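Local coordinates for odorant-binding protein 47 (Anopheles gambiae, PDB 3PM2) that binds hydrophobic odorants such as indole, menthol and decanal and is thought to carry them through the aqueous fluid around olfactory sensory dendrites, at residues P9-N14 against N161-Y166; C19-L24 against T144-C149; A89-K94 against P150-T155; D101-M106 against A139-T144. All blocks are in the same frame, centred on the assembly; numbering follows the deposited sequence.

Interaction 1 of 4, residues P9-N14 against N161-Y166; sequences PPVPKN and NKLKSY
P9 rests on one face of the Y166 ring as a CH-pi contact: its CA stands 3.7 Å from the centroid of that ring, shifted from the centre toward the rim. P9 N is on the same ring, 3.6 Å from Y166 CZ. P10 follows with a tight approach at the root of the tyrosine, its CD lying 3.4 Å from Y166 CB, while its CG lies 3.7 Å from K162 O, the proline and lysine side chains sliding past each other in opposite directions. Y166 CG is anti to the backbone N (chi1 -176°), which carries the root of the ring out to P10. One turn back, L163 puts its two methyls to separate use. CD2 packs against V11 CG2 at 3.9 Å, and CD1 comes 3.4 Å from K13 O. At the exposed margin V11 CG1 meets K162 CD at 3.8 Å, the extended lysine crossing the valine at about a right angle. Carbon surfaces therefore carry the contact. Disulfide-linked cysteines flank it: Y166 also touches C5, and both L163 and K13 touch C18. The loop before helix 27-44 thus packs on helix 158-167, the last helix of the chain, at the protein surface.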
loop_
_atom_site.group_PDB
_atom_site.type_symbol
_atom_site.label_atom_id
_atom_site.label_comp_id
_atom_site.label_asym_id
_atom_site.label_seq_id
_atom_site.Cartn_x
_atom_site.Cartn_y
_atom_site.Cartn_z
ATOM N N PRO A 9 5.704 9.996 7.842
ATOM C CA PRO A 9 5.781 9.266 9.127
ATOM C C PRO A 9 6.379 10.120 10.260
ATOM O O PRO A 9 7.296 10.887 9.967
ATOM C CB PRO A 9 6.615 8.011 8.817
ATOM C CG PRO A 9 7.126 8.163 7.456
ATOM C CD PRO A 9 6.462 9.328 6.765
ATOM N N PRO A 10 5.844 10.066 11.515
ATOM C CA PRO A 10 6.374 10.930 12.601
ATOM C C PRO A 10 7.818 10.670 13.014
ATOM O O PRO A 10 8.444 11.531 13.640
ATOM C CB PRO A 10 5.395 10.690 13.751
ATOM C CG PRO A 10 4.884 9.317 13.517
ATOM C CD PRO A 10 4.739 9.230 12.015
ATOM N N VAL A 11 8.335 9.487 12.693
ATOM C CA VAL A 11 9.717 9.113 12.966
ATOM C C VAL A 11 10.310 8.459 11.725
ATOM O O VAL A 11 9.595 7.747 11.018
ATOM C CB VAL A 11 9.967 8.289 14.282
ATOM C CG1 VAL A 11 9.218 8.857 15.483
ATOM C CG2 VAL A 11 9.658 6.808 14.096
ATOM N N PRO A 12 11.605 8.691 11.424
ATOM C CA PRO A 12 12.200 8.056 10.238
ATOM C C PRO A 12 12.510 6.566 10.414
ATOM O O PRO A 12 12.983 5.949 9.461
ATOM C CB PRO A 12 13.463 8.889 9.997
ATOM C CG PRO A 12 13.844 9.385 11.338
ATOM C CD PRO A 12 12.594 9.531 12.141
ATOM N N LYS A 13 12.237 5.991 11.618
ATOM C CA LYS A 13 12.454 4.573 11.942
ATOM C C LYS A 13 11.846 3.681 10.862
ATOM O O LYS A 13 10.691 3.883 10.449
ATOM C CB LYS A 13 11.862 4.218 13.323
ATOM C CG LYS A 13 12.351 2.896 13.914
ATOM C CD LYS A 13 11.740 2.670 15.280
ATOM C CE LYS A 13 12.546 1.732 16.145
ATOM N NZ LYS A 13 12.333 0.314 15.765
ATOM N N ASN A 14 12.664 2.742 10.367
ATOM C CA ASN A 14 12.304 1.755 9.347
ATOM C C ASN A 14 11.252 0.824 9.964
ATOM O O ASN A 14 11.458 0.332 11.070
ATOM C CB ASN A 14 13.566 0.999 8.931
ATOM C CG ASN A 14 13.386 -0.154 7.982
ATOM O OD1 ASN A 14 12.498 -0.172 7.120
ATOM N ND2 ASN A 14 14.278 -1.133 8.095
ATOM N N ASN A 161 5.068 2.771 18.527
ATOM C CA ASN A 161 3.692 3.191 18.860
ATOM C C ASN A 161 3.312 4.333 17.886
ATOM O O ASN A 161 2.190 4.350 17.377
ATOM C CB ASN A 161 3.540 3.690 20.308
ATOM C CG ASN A 161 2.103 4.016 20.655
ATOM O OD1 ASN A 161 1.172 3.257 20.378
ATOM N ND2 ASN A 161 1.870 5.182 21.191
ATOM N N LYS A 162 4.259 5.266 17.631
ATOM C CA LYS A 162 4.041 6.394 16.691
ATOM C C LYS A 162 3.795 5.882 15.265
ATOM O O LYS A 162 2.891 6.366 14.571
ATOM C CB LYS A 162 5.209 7.377 16.740
ATOM C CG LYS A 162 5.245 8.189 18.043
ATOM C CD LYS A 162 6.462 9.080 18.099
ATOM C CE LYS A 162 6.678 9.627 19.490
ATOM N NZ LYS A 162 7.990 10.313 19.598
ATOM N N LEU A 163 4.579 4.887 14.834
ATOM C CA LEU A 163 4.389 4.285 13.530
ATOM C C LEU A 163 3.063 3.506 13.456
ATOM O O LEU A 163 2.415 3.527 12.406
ATOM C CB LEU A 163 5.583 3.421 13.100
ATOM C CG LEU A 163 6.930 4.127 12.816
ATOM C CD1 LEU A 163 7.906 3.143 12.183
ATOM C CD2 LEU A 163 6.765 5.363 11.904
ATOM N N LYS A 164 2.644 2.856 14.569
ATOM C CA LYS A 164 1.360 2.140 14.633
ATOM C C LYS A 164 0.232 3.185 14.423
ATOM O O LYS A 164 -0.669 2.961 13.615
ATOM C CB LYS A 164 1.210 1.436 15.993
ATOM C CG LYS A 164 -0.159 0.841 16.271
ATOM C CD LYS A 164 -0.323 0.430 17.747
ATOM C CE LYS A 164 -1.773 0.198 18.094
ATOM N NZ LYS A 164 -1.939 -0.362 19.465
ATOM N N SER A 165 0.287 4.303 15.161
ATOM C CA SER A 165 -0.717 5.371 15.033
ATOM C C SER A 165 -0.757 5.920 13.609
ATOM O O SER A 165 -1.829 5.942 12.995
ATOM C CB SER A 165 -0.422 6.510 16.000
ATOM O OG SER A 165 -0.599 6.051 17.327
ATOM N N TYR A 166 0.409 6.323 13.079
ATOM C CA TYR A 166 0.500 6.911 11.750
ATOM C C TYR A 166 0.007 5.992 10.656
ATOM O O TYR A 166 -0.845 6.389 9.855
ATOM C CB TYR A 166 1.925 7.392 11.458
ATOM C CG TYR A 166 2.056 8.090 10.121
ATOM C CD1 TYR A 166 1.562 9.379 9.931
ATOM C CD2 TYR A 166 2.614 7.440 9.025
ATOM C CE1 TYR A 166 1.596 9.991 8.679
ATOM C CE2 TYR A 166 2.697 8.065 7.776
ATOM C CZ TYR A 166 2.207 9.349 7.613
ATOM O OH TYR A 166 2.283 9.947 6.367
#

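Interaction 2 of 4, residues C19-L24 against T144-C149; sequences CVTPFL and TLFAEC
C19 and C149 both hold SG anti to the backbone N (chi1 -174° and -172°), which sends the two sulphurs toward each other from opposing backbones. They join at an SG-SG distance of 2.0 Å, with the bridge twisted to a right-handed chi3 of 89°. Beside it the C19 CB approaches the ring of F146, 4.4 Å from CE1. T21 points its methyl at the helix, because CG2 is anti to the carbonyl carbon. That methyl lies at the edge of the F146 ring, near its plane, and touches the helix backbone as well, with T21 CG2 4.0 Å from F146 CA. P22 and L145 complete the run of contacts: L145 CD1 reaches 3.7 Å from P22 O, and it stands 4.1 Å from P22 CD, the two side chains crossing obliquely. The all-helical odorant-binding fold has three classical disulfides. The C-plus class adds more, and C19-C149 is probably one of the extra ones, stapling the loop before helix 27-44 to the residues that follow helix 133-147. The contact is largely buried, with C19 inside and C149 partly exposed, and W92 of helix 92-109 packs on C19 and P22. P22 also touches S84 and T85. F146 has edge-to-face partners in F154 and F172. F23 N is hydrogen-bonded to S84 OG of helix 74-85, which ties the segment to that helix just past the proline.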
loop_
_atom_site.group_PDB
_atom_site.type_symbol
_atom_site.label_atom_id
_atom_site.label_comp_id
_atom_site.label_asym_id
_atom_site.label_seq_id
_atom_site.Cartn_x
_atom_site.Cartn_y
_atom_site.Cartn_z
ATOM N N CYS A 19 8.100 -4.491 13.008
ATOM C CA CYS A 19 7.547 -5.807 12.666
ATOM C C CYS A 19 8.039 -6.224 11.295
ATOM O O CYS A 19 8.007 -5.414 10.363
ATOM C CB CYS A 19 6.016 -5.814 12.728
ATOM S SG CYS A 19 5.281 -7.458 12.475
ATOM N N VAL A 20 8.433 -7.503 11.146
ATOM C CA VAL A 20 8.823 -8.040 9.856
ATOM C C VAL A 20 7.526 -8.576 9.241
ATOM O O VAL A 20 6.907 -9.486 9.792
ATOM C CB VAL A 20 9.965 -9.089 9.948
ATOM C CG1 VAL A 20 10.309 -9.635 8.568
ATOM C CG2 VAL A 20 11.206 -8.485 10.606
ATOM N N THR A 21 7.075 -7.958 8.149
ATOM C CA THR A 21 5.788 -8.302 7.529
ATOM C C THR A 21 5.966 -9.004 6.176
ATOM O O THR A 21 6.993 -8.827 5.512
ATOM C CB THR A 21 4.955 -7.004 7.300
ATOM O OG1 THR A 21 5.733 -6.109 6.533
ATOM C CG2 THR A 21 4.526 -6.306 8.594
ATOM N N PRO A 22 4.941 -9.748 5.705
ATOM C CA PRO A 22 5.004 -10.319 4.354
ATOM C C PRO A 22 5.101 -9.206 3.305
ATOM O O PRO A 22 4.745 -8.043 3.572
ATOM C CB PRO A 22 3.659 -11.045 4.231
ATOM C CG PRO A 22 3.271 -11.343 5.639
ATOM C CD PRO A 22 3.658 -10.083 6.346
ATOM N N PHE A 23 5.586 -9.547 2.122
ATOM C CA PHE A 23 5.693 -8.564 1.037
ATOM C C PHE A 23 5.320 -9.204 -0.288
ATOM O O PHE A 23 5.347 -10.432 -0.423
ATOM C CB PHE A 23 7.111 -7.969 0.985
ATOM C CG PHE A 23 8.223 -8.977 0.792
ATOM C CD1 PHE A 23 8.579 -9.416 -0.484
ATOM C CD2 PHE A 23 8.960 -9.441 1.876
ATOM C CE1 PHE A 23 9.608 -10.337 -0.662
ATOM C CE2 PHE A 23 9.995 -10.364 1.698
ATOM C CZ PHE A 23 10.311 -10.813 0.434
ATOM N N LEU A 24 5.037 -8.369 -1.277
ATOM C CA LEU A 24 4.672 -8.776 -2.631
ATOM C C LEU A 24 5.840 -8.466 -3.604
ATOM O O LEU A 24 5.918 -9.045 -4.691
ATOM C CB LEU A 24 3.370 -7.991 -2.947
ATOM C CG LEU A 24 3.059 -7.355 -4.274
ATOM C CD1 LEU A 24 1.584 -7.137 -4.396
ATOM C CD2 LEU A 24 3.649 -6.020 -4.350
ATOM N N THR A 144 -2.819 -3.224 6.864
ATOM C CA THR A 144 -3.448 -4.365 7.553
ATOM C C THR A 144 -2.395 -5.336 8.106
ATOM O O THR A 144 -2.530 -5.766 9.257
ATOM C CB THR A 144 -4.445 -5.085 6.628
ATOM O OG1 THR A 144 -5.413 -4.135 6.137
ATOM C CG2 THR A 144 -5.140 -6.262 7.329
ATOM N N LEU A 145 -1.383 -5.710 7.288
ATOM C CA LEU A 145 -0.329 -6.638 7.748
ATOM C C LEU A 145 0.392 -6.119 8.985
ATOM O O LEU A 145 0.585 -6.866 9.943
ATOM C CB LEU A 145 0.700 -6.964 6.640
ATOM C CG LEU A 145 0.115 -7.727 5.429
ATOM C CD1 LEU A 145 1.091 -7.670 4.221
ATOM C CD2 LEU A 145 -0.411 -9.143 5.833
ATOM N N PHE A 146 0.762 -4.836 8.969
ATOM C CA PHE A 146 1.452 -4.182 10.079
ATOM C C PHE A 146 0.597 -4.165 11.358
ATOM O O PHE A 146 1.117 -4.479 12.430
ATOM C CB PHE A 146 1.876 -2.752 9.672
ATOM C CG PHE A 146 2.832 -2.069 10.626
ATOM C CD1 PHE A 146 4.180 -2.429 10.668
ATOM C CD2 PHE A 146 2.401 -1.032 11.443
ATOM C CE1 PHE A 146 5.080 -1.742 11.491
ATOM C CE2 PHE A 146 3.297 -0.370 12.299
ATOM C CZ PHE A 146 4.629 -0.733 12.321
ATOM N N ALA A 147 -0.706 -3.821 11.235
ATOM C CA ALA A 147 -1.670 -3.761 12.353
ATOM C C ALA A 147 -1.975 -5.135 12.968
ATOM O O ALA A 147 -2.266 -5.236 14.161
ATOM C CB ALA A 147 -2.967 -3.116 11.874
ATOM N N GLU A 148 -1.896 -6.196 12.159
ATOM C CA GLU A 148 -2.190 -7.560 12.601
ATOM C C GLU A 148 -0.979 -8.269 13.211
ATOM O O GLU A 148 -1.094 -9.396 13.702
ATOM C CB GLU A 148 -2.751 -8.390 11.439
ATOM C CG GLU A 148 -4.127 -7.969 10.960
ATOM C CD GLU A 148 -5.268 -8.184 11.923
ATOM O OE1 GLU A 148 -5.066 -8.828 12.976
ATOM O OE2 GLU A 148 -6.372 -7.686 11.625
ATOM N N CYS A 149 0.176 -7.625 13.169
ATOM C CA CYS A 149 1.400 -8.201 13.729
ATOM C C CYS A 149 1.196 -8.728 15.170
ATOM O O CYS A 149 0.766 -7.954 16.024
ATOM C CB CYS A 149 2.547 -7.202 13.667
ATOM S SG CYS A 149 4.156 -7.913 14.123
#

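Interaction 3 of 4, residues A89-K94 against P150-T155; sequences APEWNK and PAKLFT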
loop_
_atom_site.group_PDB
_atom_site.type_symbol
_atom_site.label_atom_id
_atom_site.label_comp_id
_atom_site.label_asym_id
_atom_site.label_seq_id
_atom_site.Cartn_x
_atom_site.Cartn_y
_atom_site.Cartn_z
ATOM N N ALA A 89 6.925 -16.619 10.691
ATOM C CA ALA A 89 6.148 -17.234 11.777
ATOM C C ALA A 89 4.829 -17.800 11.179
ATOM O O ALA A 89 4.284 -17.188 10.253
ATOM C CB ALA A 89 5.845 -16.198 12.846
ATOM N N PRO A 90 4.339 -18.976 11.652
ATOM C CA PRO A 90 3.158 -19.598 11.015
ATOM C C PRO A 90 1.873 -18.797 11.088
ATOM O O PRO A 90 0.962 -19.035 10.289
ATOM C CB PRO A 90 3.039 -20.958 11.705
ATOM C CG PRO A 90 3.782 -20.810 12.990
ATOM C CD PRO A 90 4.894 -19.839 12.715
ATOM N N GLU A 91 1.805 -17.833 12.012
ATOM C CA GLU A 91 0.658 -16.924 12.154
ATOM C C GLU A 91 0.394 -16.128 10.866
ATOM O O GLU A 91 -0.751 -15.782 10.581
ATOM C CB GLU A 91 0.897 -15.921 13.282
ATOM C CG GLU A 91 0.894 -16.540 14.674
ATOM C CD GLU A 91 2.175 -17.197 15.150
ATOM O OE1 GLU A 91 3.118 -17.365 14.345
ATOM O OE2 GLU A 91 2.209 -17.606 16.329
ATOM N N TRP A 92 1.452 -15.836 10.105
ATOM C CA TRP A 92 1.351 -15.040 8.880
ATOM C C TRP A 92 0.525 -15.607 7.734
ATOM O O TRP A 92 -0.030 -14.819 6.971
ATOM C CB TRP A 92 2.719 -14.564 8.420
ATOM C CG TRP A 92 3.322 -13.517 9.321
ATOM C CD1 TRP A 92 4.418 -13.665 10.120
ATOM C CD2 TRP A 92 2.883 -12.153 9.491
ATOM N NE1 TRP A 92 4.699 -12.481 10.770
ATOM C CE2 TRP A 92 3.750 -11.549 10.434
ATOM C CE3 TRP A 92 1.790 -11.410 9.004
ATOM C CZ2 TRP A 92 3.612 -10.216 10.836
ATOM C CZ3 TRP A 92 1.658 -10.074 9.398
ATOM C CH2 TRP A 92 2.551 -9.498 10.314
ATOM N N ASN A 93 0.383 -16.945 7.635
ATOM C CA ASN A 93 -0.419 -17.565 6.571
ATOM C C ASN A 93 -1.859 -17.048 6.586
ATOM O O ASN A 93 -2.298 -16.453 5.592
ATOM C CB ASN A 93 -0.386 -19.097 6.661
ATOM C CG ASN A 93 -1.113 -19.756 5.524
ATOM O OD1 ASN A 93 -2.282 -20.136 5.639
ATOM N ND2 ASN A 93 -0.450 -19.849 4.390
ATOM N N LYS A 94 -2.568 -17.247 7.727
ATOM C CA LYS A 94 -3.955 -16.815 7.915
ATOM C C LYS A 94 -4.097 -15.306 7.914
ATOM O O LYS A 94 -5.063 -14.806 7.346
ATOM C CB LYS A 94 -4.569 -17.388 9.207
ATOM C CG LYS A 94 -6.094 -17.502 9.159
ATOM C CD LYS A 94 -6.546 -18.755 8.396
ATOM C CE LYS A 94 -7.509 -18.420 7.284
ATOM N NZ LYS A 94 -7.531 -19.478 6.238
ATOM N N PRO A 150 1.446 -10.029 15.447
ATOM C CA PRO A 150 1.331 -10.527 16.843
ATOM C C PRO A 150 2.239 -9.724 17.778
ATOM O O PRO A 150 3.357 -9.396 17.390
ATOM C CB PRO A 150 1.841 -11.974 16.748
ATOM C CG PRO A 150 1.648 -12.353 15.289
ATOM C CD PRO A 150 1.933 -11.089 14.537
ATOM N N ALA A 151 1.780 -9.416 19.009
ATOM C CA ALA A 151 2.561 -8.622 19.979
ATOM C C ALA A 151 3.957 -9.244 20.202
ATOM O O ALA A 151 4.926 -8.513 20.325
ATOM C CB ALA A 151 1.826 -8.534 21.304
ATOM N N LYS A 152 4.059 -10.579 20.136
ATOM C CA LYS A 152 5.332 -11.296 20.334
ATOM C C LYS A 152 6.360 -10.981 19.221
ATOM O O LYS A 152 7.547 -11.229 19.417
ATOM C CB LYS A 152 5.121 -12.816 20.521
ATOM C CG LYS A 152 4.597 -13.568 19.298
ATOM C CD LYS A 152 4.568 -15.071 19.519
ATOM C CE LYS A 152 4.283 -15.809 18.228
ATOM N NZ LYS A 152 4.184 -17.280 18.424
ATOM N N LEU A 153 5.883 -10.469 18.052
ATOM C CA LEU A 153 6.703 -10.133 16.882
ATOM C C LEU A 153 6.815 -8.635 16.648
ATOM O O LEU A 153 7.430 -8.214 15.667
ATOM C CB LEU A 153 6.141 -10.842 15.616
ATOM C CG LEU A 153 6.192 -12.375 15.662
ATOM C CD1 LEU A 153 5.348 -12.976 14.574
ATOM C CD2 LEU A 153 7.628 -12.886 15.583
ATOM N N PHE A 154 6.230 -7.837 17.546
ATOM C CA PHE A 154 6.178 -6.387 17.416
ATOM C C PHE A 154 7.069 -5.744 18.444
ATOM O O PHE A 154 6.991 -6.081 19.630
ATOM C CB PHE A 154 4.729 -5.882 17.570
ATOM C CG PHE A 154 4.502 -4.465 17.079
ATOM C CD1 PHE A 154 4.102 -4.221 15.770
ATOM C CD2 PHE A 154 4.644 -3.382 17.938
ATOM C CE1 PHE A 154 3.894 -2.910 15.319
ATOM C CE2 PHE A 154 4.416 -2.072 17.492
ATOM C CZ PHE A 154 4.053 -1.848 16.184
ATOM N N THR A 155 7.865 -4.760 18.014
ATOM C CA THR A 155 8.770 -4.054 18.935
ATOM C C THR A 155 7.919 -3.044 19.725
ATOM O O THR A 155 7.385 -2.105 19.137
ATOM C CB THR A 155 9.914 -3.394 18.138
ATOM O OG1 THR A 155 10.584 -4.380 17.349
ATOM C CG2 THR A 155 10.914 -2.682 19.023
HETATM O O HOH W 1 5.115 -18.244 15.973
#
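The residues leading into helix 92-109, with W92 in it, meet a short 3-10 turn, A151-L153, in the loop that links helices 133-147 and 158-167, with an apolar patch of A89, W92, P150 and L153 and a salt bridge between E91 and K152 at its surface. The turn is closed on its own backbone by L153 N to P150 O. L153 CD1 touches two partners, 3.7 Å from A89 CB and 3.9 Å from W92 NE1, the leucine and the indole sliding past each other in opposite directions. P150 approaches the same indole obliquely, its CD 4.2 Å from W92 CZ2, while its CG meets E91 CB. W92 is buried here, and beyond this contact it also packs on T85, so it joins the patch to helix 74-85. Toward solvent, E91 is bent at chi2 (82°), and the extended K152 comes to meet it tip to tip. K152 NZ donates to E91 OE2 over 2.9 Å, approaching from above the carboxylate plane, 36° out of it. One water closes a second path between the same two groups, donating to E91 OE1 at 2.7 Å and accepting from K152 NZ at 2.8 Å.

Interaction 4 of 4, residues D101-M106 against A139-T144; sequences DGCFKM and ACMGMT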
loop_
_atom_site.group_PDB
_atom_site.type_symbol
_atom_site.label_atom_id
_atom_site.label_comp_id
_atom_site.label_asym_id
_atom_site.label_seq_id
_atom_site.Cartn_x
_atom_site.Cartn_y
_atom_site.Cartn_z
ATOM N N ASP A 101 -8.333 -10.983 1.443
ATOM C CA ASP A 101 -9.790 -11.056 1.331
ATOM C C ASP A 101 -10.429 -9.705 1.688
ATOM O O ASP A 101 -11.271 -9.210 0.943
ATOM C CB ASP A 101 -10.347 -12.181 2.211
ATOM C CG ASP A 101 -11.720 -12.627 1.778
ATOM O OD1 ASP A 101 -11.878 -13.001 0.578
ATOM O OD2 ASP A 101 -12.645 -12.592 2.619
ATOM N N GLY A 102 -10.004 -9.122 2.799
ATOM C CA GLY A 102 -10.540 -7.846 3.271
ATOM C C GLY A 102 -10.249 -6.681 2.349
ATOM O O GLY A 102 -11.099 -5.799 2.192
ATOM N N CYS A 103 -9.050 -6.668 1.741
ATOM C CA CYS A 103 -8.633 -5.588 0.831
ATOM C C CYS A 103 -9.355 -5.633 -0.494
ATOM O O CYS A 103 -9.799 -4.589 -0.974
ATOM C CB CYS A 103 -7.114 -5.547 0.671
ATOM S SG CYS A 103 -6.251 -5.122 2.213
ATOM N N PHE A 104 -9.573 -6.843 -1.037
ATOM C CA PHE A 104 -10.310 -7.008 -2.301
ATOM C C PHE A 104 -11.798 -6.704 -2.074
ATOM O O PHE A 104 -12.431 -6.090 -2.939
ATOM C CB PHE A 104 -10.090 -8.413 -2.911
ATOM C CG PHE A 104 -8.852 -8.464 -3.793
ATOM C CD1 PHE A 104 -8.924 -8.130 -5.143
ATOM C CD2 PHE A 104 -7.605 -8.783 -3.258
ATOM C CE1 PHE A 104 -7.773 -8.142 -5.952
ATOM C CE2 PHE A 104 -6.460 -8.820 -4.071
ATOM C CZ PHE A 104 -6.550 -8.511 -5.415
ATOM N N LYS A 105 -12.339 -7.076 -0.886
ATOM C CA LYS A 105 -13.741 -6.783 -0.514
ATOM C C LYS A 105 -13.955 -5.261 -0.435
ATOM O O LYS A 105 -14.943 -4.742 -0.980
ATOM C CB LYS A 105 -14.087 -7.444 0.828
ATOM C CG LYS A 105 -15.578 -7.635 1.066
ATOM C CD LYS A 105 -15.866 -7.848 2.551
ATOM C CE LYS A 105 -17.269 -8.343 2.827
ATOM N NZ LYS A 105 -18.301 -7.318 2.526
ATOM N N MET A 106 -13.019 -4.553 0.208
ATOM C CA MET A 106 -13.017 -3.097 0.348
ATOM C C MET A 106 -12.972 -2.434 -1.029
ATOM O O MET A 106 -13.760 -1.520 -1.296
ATOM C CB MET A 106 -11.852 -2.630 1.253
ATOM C CG MET A 106 -11.757 -1.090 1.415
ATOM S SD MET A 106 -10.804 -0.281 0.098
ATOM C CE MET A 106 -9.126 -0.863 0.529
ATOM N N ALA A 139 -1.929 -0.279 -0.529
ATOM C CA ALA A 139 -2.032 0.546 0.674
ATOM C C ALA A 139 -2.694 -0.244 1.791
ATOM O O ALA A 139 -2.167 -0.296 2.901
ATOM C CB ALA A 139 -2.841 1.812 0.394
ATOM N N CYS A 140 -3.832 -0.880 1.486
ATOM C CA CYS A 140 -4.604 -1.691 2.412
ATOM C C CYS A 140 -3.769 -2.888 2.899
ATOM O O CYS A 140 -3.761 -3.180 4.099
ATOM C CB CYS A 140 -5.898 -2.142 1.745
ATOM S SG CYS A 140 -6.903 -3.240 2.758
ATOM N N MET A 141 -3.062 -3.567 1.991
ATOM C CA MET A 141 -2.245 -4.716 2.391
ATOM C C MET A 141 -1.194 -4.338 3.421
ATOM O O MET A 141 -1.088 -4.976 4.474
ATOM C CB MET A 141 -1.619 -5.426 1.193
ATOM C CG MET A 141 -2.577 -6.355 0.459
ATOM S SD MET A 141 -3.397 -7.628 1.460
ATOM C CE MET A 141 -1.941 -8.592 2.011
ATOM N N GLY A 142 -0.413 -3.318 3.115
ATOM C CA GLY A 142 0.634 -2.881 4.019
ATOM C C GLY A 142 0.120 -2.467 5.384
ATOM O O GLY A 142 0.691 -2.868 6.410
ATOM N N MET A 143 -0.957 -1.662 5.412
ATOM C CA MET A 143 -1.498 -1.180 6.698
ATOM C C MET A 143 -2.071 -2.325 7.518
ATOM O O MET A 143 -1.838 -2.375 8.721
ATOM C CB MET A 143 -2.570 -0.092 6.477
ATOM C CG MET A 143 -1.981 1.170 5.849
ATOM S SD MET A 143 -3.236 2.471 5.553
ATOM C CE MET A 143 -4.181 1.774 4.376
ATOM N N THR A 144 -2.819 -3.224 6.864
ATOM C CA THR A 144 -3.448 -4.365 7.553
ATOM C C THR A 144 -2.395 -5.336 8.106
ATOM O O THR A 144 -2.530 -5.766 9.257
ATOM C CB THR A 144 -4.445 -5.085 6.628
ATOM O OG1 THR A 144 -5.413 -4.135 6.137
ATOM C CG2 THR A 144 -5.140 -6.262 7.329
#
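The peptide carbonyl of C140, whose side chain is bonded to C103, is flanked on both faces: T144 OG1 and T144 N reach C140 O from opposite sides of its plane. The hydroxyl donates over 2.8 Å, tilted 35° from the plane, and shares the acceptor with the regular helical bond. Across the contact, C103 SG and C140 SG are joined at 2.1 Å in a bridge with a left-handed twist (chi3 -82°). The two cysteines take different chi1 rotamers, C103 with SG anti to the carbonyl carbon and C140 with SG anti to the backbone N. By its place in the sequence this disulfide probably corresponds to the third of the classical odorant-binding protein set, and it ties helix 92-109 to helix 133-147. Over 101-106 and 139-144 the axes run at 142°, nearer antiparallel than parallel, and approach to 9.3 Å. Two methionines pack beside the bridge. M141 SD comes within 3.9 Å of C103 SG, and M106, bent at chi2 and chi3, brings its CE to 3.7 Å from C140 CB. M141 also packs on A99 and I100 of helix 92-109 and on Y81 of helix 74-85.

From the N terminus, interaction 1 closes the longest loop, bringing 9-14 to helix 158-167, and the other three are nested inside it. Interaction 2 comes next, fixing 19-24 to the end of helix 133-147; F146 packs against K164 and L163 of interaction 1. Interaction 3 starts inside the loop of interaction 2 and ends beyond it, so the two cross; W92 touches L145 and V20. Interaction 4 closes the shortest loop, within those of interactions 2 and 3; it shares T144 and helix 133-147 with interaction 2, and helix 92-109 with interaction 3. Together they tie the N-terminal loop to helices 158-167 and 133-147, and helix 92-109 to helix 133-147 and the loop after it.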